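Side-chain contacts in salicylate 5-hydroxylase, large oxygenase component (Ralstonia sp., PDB 7C8Z), which hydroxylates salicylate at ring position 5 to give gentisate, as the iron- and [2Fe-2S]-containing oxygenase component of a multicomponent enzyme system that uses NADH and O2: residues Ala125-Cys130 with Gln134-Leu139; Lys140-Gly145 with Leu173-Val178. One frame throughout, in Å; residues are numbered along the deposited sequence.

Both contacts belong to the Rieske [2Fe-2S] domain, and their centres lie about 10 Å apart. Contact 1 closes the hairpin of strands 128-130 and 135-137, which meets the cluster directly: Cys130 SG is 2.7 Å from FE2. Contact 2 lies further from the cluster (about 8 Å from the Leu173 side chain) and ties the turn after the hairpin to strand 175-181 in the seven-stranded sheet that also holds strand 103-107. Strand 143-145 lies beside 135-137 in the small three-stranded sheet, where Gln144 and Gly145 both face Asn136 in a classic beta bulge, with probable bonds Asn136 O to Gln144 N (2.7 Å) and Asn136 N to Gly145 O (3.0 Å).

Contact 1 of 2, residues Ala125-Cys130 with Gln134-Leu139; sequences AKDFFC and QWNYSL. With FES (Fe2/s2 (inorganic) cluster), chain I.
Cys130 and Trp135 form the pair of this antiparallel beta hairpin nearest the iron-sulfur cluster, the hairpin being part of the Rieske fold. Cys130 N donates to Trp135 O over 2.9 Å, and the cysteine sulfur, anti to its own backbone N (chi1 -169°), turns to FE2 of the cluster, 2.7 Å away. A soft thiolate suits an iron ligand, and His133 in the connecting turn also belongs to the cluster pocket. The broad indole of Trp135 lays one face against the inorganic sulfide, CD1 being 3.7 Å from S1. Further along the hairpin, Tyr137 shares the buried face with Cys130, Trp135 and Phe128; its hydroxyl is bonded to Ala111 N, between two cluster ligands. Tyr137 N reaches Phe128 O at 2.8 Å, and Phe128 N returns a bond to Tyr137 O. Beyond this pair, the methyl CD2 of Leu139 makes a CH-pi contact over one face of the Phe128 ring, 4.1 Å from its centroid, and both side chains press on Val96 of strand 91-97. On the face of Phe129 and Asn136, the Phe129 ring has Gln134 OE1 at its edge, and Gln134 NE2 is bonded to Leu246 O of the second subunit. A short amide donor suits a nearby carboxylate: Asn136 ND2 gives a nearly straight bond (169°) to Asp127 OD2, entering from above the carboxylate plane at 3.1 Å.

Contact 2 of 2, residues Lys140-Gly145 with Leu173-Val178; sequences KGDLQG and LTKLKV
Gly141 and Leu173 bring the backbones together, their CA atoms 4.6 Å apart, and Leu173 N donates to Gly141 O over 2.7 Å. This bond joins the turn between strands 135-137 and 143-145 to the chain entering strand 175-181. Gly141 has a positive phi (101°), and the absence of a side chain fits its place: a CB would point at Leu173 O and Lys175 CG and would also press on the carbonyl oxygen of Lys140. Leu173 lies against this bare backbone, its CD1 4.0 Å from Gly141 CA. Its branched, apolar end suits the buried space it shares with Tyr137, Val106 and Phe117; the side chain of the cluster ligand Cys110 is about 5 Å from that of Leu173. Lys175 reaches over to the turn too. The Lys175 chain runs extended beyond CG; Lys175 CG passes Lys140 O at 3.6 Å, and this length carries the ammonium group across to Asp142. There Lys175 NZ meets Asp142 OD1 at 2.6 Å, on the syn side of the carboxylate, in a salt bridge where the two side chains cross at about a right angle. Although the CB of Asp142 points away from segment 173-178, a CG placed beside the backbone N (chi1 -60°) brings OD1 back within range. Other bonds hold the turn as well: Ser138 OG is bonded to the backbone N of both Lys140 and Asp142, and Lys140 NZ forms a salt bridge with Asp98. A buried backbone bond therefore fixes the join, while the ion pair of Asp142 with the exposed Lys175 lies nearer solvent, where water would probably weaken the attraction between the charges.

Contact 1 of 2, residues Ala125-Cys130 with Gln134-Leu139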
ATOM      1  N   ALA A 125     -23.467  22.034 -11.792  1.00 44.31           N
ATOM      2  CA  ALA A 125     -22.746  22.510 -12.961  1.00 42.94           C
ATOM      3  C   ALA A 125     -23.706  23.011 -14.027  1.00 39.58           C
ATOM      4  O   ALA A 125     -24.749  22.392 -14.261  1.00 52.84           O
ATOM      5  CB  ALA A 125     -21.870  21.392 -13.535  1.00 34.38           C
ATOM      6  N   LYS A 126     -23.353  24.129 -14.679  1.00 49.72           N
ATOM      7  CA  LYS A 126     -24.084  24.549 -15.874  1.00 56.82           C
ATOM      8  C   LYS A 126     -23.805  23.633 -17.057  1.00 44.70           C
ATOM      9  O   LYS A 126     -24.678  23.391 -17.889  1.00 57.41           O
ATOM     10  CB  LYS A 126     -23.695  25.967 -16.248  1.00 53.13           C
ATOM     11  CG  LYS A 126     -24.106  26.996 -15.208  1.00 67.72           C
ATOM     12  CD  LYS A 126     -23.180  28.175 -15.211  1.00 82.60           C
ATOM     13  CE  LYS A 126     -21.868  27.697 -14.690  1.00 90.98           C
ATOM     14  NZ  LYS A 126     -22.000  27.073 -13.333  1.00 85.98           N
ATOM     15  N   ASP A 127     -22.588  23.117 -17.133  1.00 41.07           N
ATOM     16  CA  ASP A 127     -22.117  22.293 -18.235  1.00 48.08           C
ATOM     17  C   ASP A 127     -20.928  21.487 -17.736  1.00 39.58           C
ATOM     18  O   ASP A 127     -20.346  21.795 -16.695  1.00 33.53           O
ATOM     19  CB  ASP A 127     -21.703  23.163 -19.430  1.00 59.26           C
ATOM     20  CG  ASP A 127     -20.863  24.366 -19.009  1.00 56.95           C
ATOM     21  OD1 ASP A 127     -19.997  24.214 -18.117  1.00 51.47           O
ATOM     22  OD2 ASP A 127     -21.066  25.462 -19.573  1.00 60.70           O
ATOM     23  N   PHE A 128     -20.614  20.412 -18.443  1.00 45.67           N
ATOM     24  CA  PHE A 128     -19.396  19.687 -18.133  1.00 38.16           C
ATOM     25  C   PHE A 128     -18.261  20.324 -18.923  1.00 48.04           C
ATOM     26  O   PHE A 128     -18.475  20.886 -19.997  1.00 51.83           O
ATOM     27  CB  PHE A 128     -19.537  18.201 -18.465  1.00 36.67           C
ATOM     28  CG  PHE A 128     -20.636  17.519 -17.698  1.00 44.72           C
ATOM     29  CD1 PHE A 128     -20.657  17.559 -16.309  1.00 42.33           C
ATOM     30  CD2 PHE A 128     -21.665  16.869 -18.362  1.00 33.01           C
ATOM     31  CE1 PHE A 128     -21.669  16.947 -15.596  1.00 31.81           C
ATOM     32  CE2 PHE A 128     -22.685  16.259 -17.658  1.00 40.24           C
ATOM     33  CZ  PHE A 128     -22.686  16.299 -16.269  1.00 41.42           C
ATOM     34  N   PHE A 129     -17.056  20.284 -18.368  1.00 39.32           N
ATOM     35  CA  PHE A 129     -15.932  20.839 -19.107  1.00 36.67           C
ATOM     36  C   PHE A 129     -14.641  20.174 -18.660  1.00 44.58           C
ATOM     37  O   PHE A 129     -14.452  19.879 -17.475  1.00 34.25           O
ATOM     38  CB  PHE A 129     -15.845  22.366 -18.953  1.00 40.82           C
ATOM     39  CG  PHE A 129     -15.012  22.821 -17.789  1.00 50.86           C
ATOM     40  CD1 PHE A 129     -15.539  22.829 -16.508  1.00 56.70           C
ATOM     41  CD2 PHE A 129     -13.709  23.255 -17.976  1.00 60.13           C
ATOM     42  CE1 PHE A 129     -14.782  23.249 -15.435  1.00 52.70           C
ATOM     43  CE2 PHE A 129     -12.946  23.678 -16.908  1.00 63.60           C
ATOM     44  CZ  PHE A 129     -13.483  23.674 -15.634  1.00 67.08           C
ATOM     45  N   CYS A 130     -13.782  19.922 -19.615  1.00 40.58           N
ATOM     46  CA  CYS A 130     -12.478  19.378 -19.298  1.00 32.56           C
ATOM     47  C   CYS A 130     -11.423  20.456 -19.409  1.00 34.85           C
ATOM     48  O   CYS A 130     -11.299  21.093 -20.474  1.00 46.38           O
ATOM     49  CB  CYS A 130     -12.131  18.221 -20.219  1.00 38.08           C
ATOM     50  SG  CYS A 130     -10.676  17.325 -19.670  1.00 51.98           S
ATOM     51  N   GLN A 134      -9.933  22.552 -22.144  1.00 50.21           N
ATOM     52  CA  GLN A 134     -11.155  23.326 -21.912  1.00 42.85           C
ATOM     53  C   GLN A 134     -12.235  23.024 -22.947  1.00 41.23           C
ATOM     54  O   GLN A 134     -12.860  23.926 -23.505  1.00 46.83           O
ATOM     55  CB  GLN A 134     -10.850  24.824 -21.866  1.00 46.19           C
ATOM     56  CG  GLN A 134      -9.843  25.203 -20.807  1.00 49.46           C
ATOM     57  CD  GLN A 134     -10.457  25.284 -19.426  1.00 59.42           C
ATOM     58  OE1 GLN A 134     -11.674  25.203 -19.269  1.00 56.32           O
ATOM     59  NE2 GLN A 134      -9.613  25.445 -18.410  1.00 62.03           N
ATOM     60  N   TRP A 135     -12.479  21.738 -23.180  1.00 55.53           N
ATOM     61  CA  TRP A 135     -13.603  21.347 -24.025  1.00 45.64           C
ATOM     62  C   TRP A 135     -14.881  21.432 -23.204  1.00 53.02           C
ATOM     63  O   TRP A 135     -14.913  20.984 -22.055  1.00 58.54           O
ATOM     64  CB  TRP A 135     -13.420  19.935 -24.581  1.00 47.06           C
ATOM     65  CG  TRP A 135     -12.570  19.871 -25.818  1.00 49.41           C
ATOM     66  CD1 TRP A 135     -11.608  20.757 -26.193  1.00 50.83           C
ATOM     67  CD2 TRP A 135     -12.603  18.860 -26.839  1.00 51.40           C
ATOM     68  NE1 TRP A 135     -11.039  20.367 -27.383  1.00 38.12           N
ATOM     69  CE2 TRP A 135     -11.630  19.205 -27.800  1.00 38.86           C
ATOM     70  CE3 TRP A 135     -13.358  17.695 -27.030  1.00 49.09           C
ATOM     71  CZ2 TRP A 135     -11.392  18.434 -28.937  1.00 38.00           C
ATOM     72  CZ3 TRP A 135     -13.119  16.929 -28.163  1.00 45.44           C
ATOM     73  CH2 TRP A 135     -12.144  17.302 -29.101  1.00 35.92           C
ATOM     74  N   ASN A 136     -15.924  22.026 -23.780  1.00 45.68           N
ATOM     75  CA  ASN A 136     -17.178  22.272 -23.077  1.00 42.77           C
ATOM     76  C   ASN A 136     -18.285  21.396 -23.651  1.00 51.99           C
ATOM     77  O   ASN A 136     -18.478  21.353 -24.872  1.00 53.04           O
ATOM     78  CB  ASN A 136     -17.561  23.752 -23.175  1.00 37.49           C
ATOM     79  CG  ASN A 136     -18.769  24.110 -22.322  1.00 55.95           C
ATOM     80  OD1 ASN A 136     -19.882  23.633 -22.555  1.00 53.06           O
ATOM     81  ND2 ASN A 136     -18.552  24.958 -21.322  1.00 64.13           N
ATOM     82  N   TYR A 137     -19.022  20.716 -22.765  1.00 49.29           N
ATOM     83  CA  TYR A 137     -20.124  19.833 -23.121  1.00 54.17           C
ATOM     84  C   TYR A 137     -21.395  20.263 -22.401  1.00 54.58           C
ATOM     85  O   TYR A 137     -21.354  20.691 -21.243  1.00 50.80           O
ATOM     86  CB  TYR A 137     -19.837  18.374 -22.733  1.00 41.62           C
ATOM     87  CG  TYR A 137     -18.530  17.806 -23.232  1.00 45.26           C
ATOM     88  CD1 TYR A 137     -17.339  18.049 -22.561  1.00 33.92           C
ATOM     89  CD2 TYR A 137     -18.494  17.005 -24.365  1.00 42.64           C
ATOM     90  CE1 TYR A 137     -16.147  17.516 -23.016  1.00 40.38           C
ATOM     91  CE2 TYR A 137     -17.312  16.471 -24.825  1.00 35.78           C
ATOM     92  CZ  TYR A 137     -16.142  16.726 -24.153  1.00 37.75           C
ATOM     93  OH  TYR A 137     -14.968  16.182 -24.625  1.00 35.74           O
ATOM     94  N   SER A 138     -22.533  20.107 -23.082  1.00 46.29           N
ATOM     95  CA  SER A 138     -23.830  20.267 -22.441  1.00 46.60           C
ATOM     96  C   SER A 138     -23.999  19.252 -21.305  1.00 55.16           C
ATOM     97  O   SER A 138     -23.302  18.236 -21.223  1.00 44.86           O
ATOM     98  CB  SER A 138     -24.959  20.106 -23.459  1.00 45.23           C
ATOM     99  OG  SER A 138     -25.056  18.771 -23.923  1.00 47.42           O
ATOM    100  N   LEU A 139     -24.988  19.511 -20.447  1.00 48.37           N
ATOM    101  CA  LEU A 139     -25.342  18.542 -19.417  1.00 50.60           C
ATOM    102  C   LEU A 139     -25.927  17.257 -19.990  1.00 62.14           C
ATOM    103  O   LEU A 139     -26.198  16.322 -19.224  1.00 43.45           O
ATOM    104  CB  LEU A 139     -26.322  19.166 -18.420  1.00 40.92           C
ATOM    105  CG  LEU A 139     -25.762  20.272 -17.521  1.00 47.57           C
ATOM    106  CD1 LEU A 139     -26.852  20.847 -16.633  1.00 41.40           C
ATOM    107  CD2 LEU A 139     -24.589  19.760 -16.682  1.00 40.59           C
TER
HETATM  108 FE1  FES I 501      -7.993  17.781 -24.014  1.00 37.90          FE
HETATM  109 FE2  FES I 501     -10.538  17.190 -22.388  1.00 73.39          FE
HETATM  110  S1  FES I 501      -9.816  18.909 -23.532  1.00 41.51           S
HETATM  111  S2  FES I 501      -8.728  16.075 -22.853  1.00 39.40           S

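Contact 2 of 2, residues Lys140-Gly145 with Leu173-Val178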
ATOM      1  N   LYS A 140     -26.131  17.188 -21.306  1.00 62.17           N
ATOM      2  CA  LYS A 140     -26.537  15.961 -21.974  1.00 51.98           C
ATOM      3  C   LYS A 140     -25.368  15.237 -22.625  1.00 53.07           C
ATOM      4  O   LYS A 140     -25.559  14.136 -23.154  1.00 49.53           O
ATOM      5  CB  LYS A 140     -27.603  16.258 -23.036  1.00 44.24           C
ATOM      6  CG  LYS A 140     -28.871  16.893 -22.486  1.00 44.98           C
ATOM      7  CD  LYS A 140     -29.933  17.029 -23.567  1.00 47.52           C
ATOM      8  CE  LYS A 140     -31.184  16.256 -23.199  1.00 66.45           C
ATOM      9  NZ  LYS A 140     -31.932  16.902 -22.084  1.00 74.82           N
ATOM     10  N   GLY A 141     -24.172  15.830 -22.605  1.00 52.59           N
ATOM     11  CA  GLY A 141     -22.991  15.219 -23.177  1.00 47.48           C
ATOM     12  C   GLY A 141     -22.594  15.730 -24.544  1.00 44.02           C
ATOM     13  O   GLY A 141     -21.611  15.233 -25.107  1.00 41.52           O
ATOM     14  N   ASP A 142     -23.317  16.704 -25.092  1.00 48.37           N
ATOM     15  CA  ASP A 142     -23.028  17.205 -26.429  1.00 49.87           C
ATOM     16  C   ASP A 142     -21.888  18.217 -26.380  1.00 48.90           C
ATOM     17  O   ASP A 142     -21.926  19.169 -25.596  1.00 58.73           O
ATOM     18  CB  ASP A 142     -24.276  17.847 -27.033  1.00 52.62           C
ATOM     19  CG  ASP A 142     -25.430  16.879 -27.144  1.00 54.74           C
ATOM     20  OD1 ASP A 142     -25.219  15.765 -27.668  1.00 51.01           O
ATOM     21  OD2 ASP A 142     -26.549  17.232 -26.711  1.00 58.51           O
ATOM     22  N   LEU A 143     -20.884  18.015 -27.230  1.00 47.22           N
ATOM     23  CA  LEU A 143     -19.731  18.910 -27.307  1.00 49.40           C
ATOM     24  C   LEU A 143     -20.168  20.281 -27.814  1.00 53.49           C
ATOM     25  O   LEU A 143     -20.486  20.439 -28.997  1.00 55.98           O
ATOM     26  CB  LEU A 143     -18.668  18.304 -28.219  1.00 40.40           C
ATOM     27  CG  LEU A 143     -17.422  19.151 -28.462  1.00 38.37           C
ATOM     28  CD1 LEU A 143     -16.795  19.566 -27.140  1.00 37.41           C
ATOM     29  CD2 LEU A 143     -16.429  18.392 -29.329  1.00 38.38           C
ATOM     30  N   GLN A 144     -20.164  21.278 -26.931  1.00 45.78           N
ATOM     31  CA  GLN A 144     -20.621  22.620 -27.276  1.00 47.16           C
ATOM     32  C   GLN A 144     -19.499  23.571 -27.657  1.00 63.85           C
ATOM     33  O   GLN A 144     -19.746  24.537 -28.389  1.00 61.31           O
ATOM     34  CB  GLN A 144     -21.399  23.233 -26.111  1.00 39.18           C
ATOM     35  CG  GLN A 144     -22.729  22.584 -25.849  1.00 42.42           C
ATOM     36  CD  GLN A 144     -23.366  23.098 -24.581  1.00 51.63           C
ATOM     37  OE1 GLN A 144     -22.675  23.540 -23.661  1.00 43.43           O
ATOM     38  NE2 GLN A 144     -24.693  23.066 -24.528  1.00 58.90           N
ATOM     39  N   GLY A 145     -18.280  23.338 -27.180  1.00 58.61           N
ATOM     40  CA  GLY A 145     -17.201  24.268 -27.437  1.00 41.18           C
ATOM     41  C   GLY A 145     -15.845  23.604 -27.514  1.00 43.82           C
ATOM     42  O   GLY A 145     -15.502  22.760 -26.683  1.00 54.33           O
ATOM     43  N   LEU A 173     -19.639  13.393 -25.256  1.00 47.21           N
ATOM     44  CA  LEU A 173     -19.482  12.364 -24.239  1.00 53.82           C
ATOM     45  C   LEU A 173     -20.377  11.174 -24.562  1.00 49.93           C
ATOM     46  O   LEU A 173     -21.498  11.337 -25.050  1.00 47.38           O
ATOM     47  CB  LEU A 173     -19.824  12.925 -22.857  1.00 54.56           C
ATOM     48  CG  LEU A 173     -19.074  14.194 -22.450  1.00 46.09           C
ATOM     49  CD1 LEU A 173     -19.618  14.778 -21.152  1.00 33.30           C
ATOM     50  CD2 LEU A 173     -17.586  13.913 -22.331  1.00 50.55           C
ATOM     51  N   THR A 174     -19.862   9.971 -24.318  1.00 46.60           N
ATOM     52  CA  THR A 174     -20.660   8.765 -24.489  1.00 45.98           C
ATOM     53  C   THR A 174     -21.908   8.835 -23.616  1.00 48.41           C
ATOM     54  O   THR A 174     -21.814   8.894 -22.385  1.00 40.72           O
ATOM     55  CB  THR A 174     -19.828   7.526 -24.148  1.00 41.39           C
ATOM     56  OG1 THR A 174     -18.806   7.356 -25.136  1.00 51.21           O
ATOM     57  CG2 THR A 174     -20.697   6.278 -24.125  1.00 35.27           C
ATOM     58  N   LYS A 175     -23.075   8.863 -24.255  1.00 36.17           N
ATOM     59  CA  LYS A 175     -24.335   8.967 -23.537  1.00 37.38           C
ATOM     60  C   LYS A 175     -24.887   7.583 -23.233  1.00 43.62           C
ATOM     61  O   LYS A 175     -24.785   6.665 -24.052  1.00 44.41           O
ATOM     62  CB  LYS A 175     -25.369   9.749 -24.348  1.00 37.30           C
ATOM     63  CG  LYS A 175     -24.887  11.068 -24.906  1.00 43.99           C
ATOM     64  CD  LYS A 175     -25.943  11.654 -25.815  1.00 49.39           C
ATOM     65  CE  LYS A 175     -25.430  12.852 -26.575  1.00 58.71           C
ATOM     66  NZ  LYS A 175     -26.539  13.520 -27.314  1.00 65.23           N
ATOM     67  N   LEU A 176     -25.510   7.456 -22.066  1.00 44.74           N
ATOM     68  CA  LEU A 176     -26.123   6.216 -21.619  1.00 43.90           C
ATOM     69  C   LEU A 176     -27.631   6.403 -21.563  1.00 44.66           C
ATOM     70  O   LEU A 176     -28.125   7.512 -21.341  1.00 57.38           O
ATOM     71  CB  LEU A 176     -25.601   5.801 -20.241  1.00 40.92           C
ATOM     72  CG  LEU A 176     -24.194   5.207 -20.181  1.00 53.12           C
ATOM     73  CD1 LEU A 176     -23.141   6.308 -20.239  1.00 39.84           C
ATOM     74  CD2 LEU A 176     -24.026   4.360 -18.920  1.00 40.46           C
ATOM     75  N   LYS A 177     -28.365   5.317 -21.773  1.00 45.62           N
ATOM     76  CA  LYS A 177     -29.808   5.372 -21.613  1.00 40.86           C
ATOM     77  C   LYS A 177     -30.149   5.311 -20.134  1.00 52.23           C
ATOM     78  O   LYS A 177     -29.463   4.643 -19.354  1.00 61.61           O
ATOM     79  CB  LYS A 177     -30.490   4.235 -22.375  1.00 44.57           C
ATOM     80  CG  LYS A 177     -32.012   4.332 -22.375  1.00 65.10           C
ATOM     81  CD  LYS A 177     -32.620   3.974 -23.725  1.00 65.89           C
ATOM     82  CE  LYS A 177     -32.797   2.476 -23.879  1.00 59.84           C
ATOM     83  NZ  LYS A 177     -34.213   2.070 -23.692  1.00 63.06           N
ATOM     84  N   VAL A 178     -31.195   6.034 -19.743  1.00 55.54           N
ATOM     85  CA  VAL A 178     -31.530   6.256 -18.342  1.00 55.64           C
ATOM     86  C   VAL A 178     -32.945   5.753 -18.087  1.00 56.35           C
ATOM     87  O   VAL A 178     -33.852   5.992 -18.892  1.00 70.67           O
ATOM     88  CB  VAL A 178     -31.401   7.746 -17.962  1.00 45.07           C
ATOM     89  CG1 VAL A 178     -31.671   7.945 -16.485  1.00 38.40           C
ATOM     90  CG2 VAL A 178     -30.018   8.263 -18.324  1.00 44.78           C
TER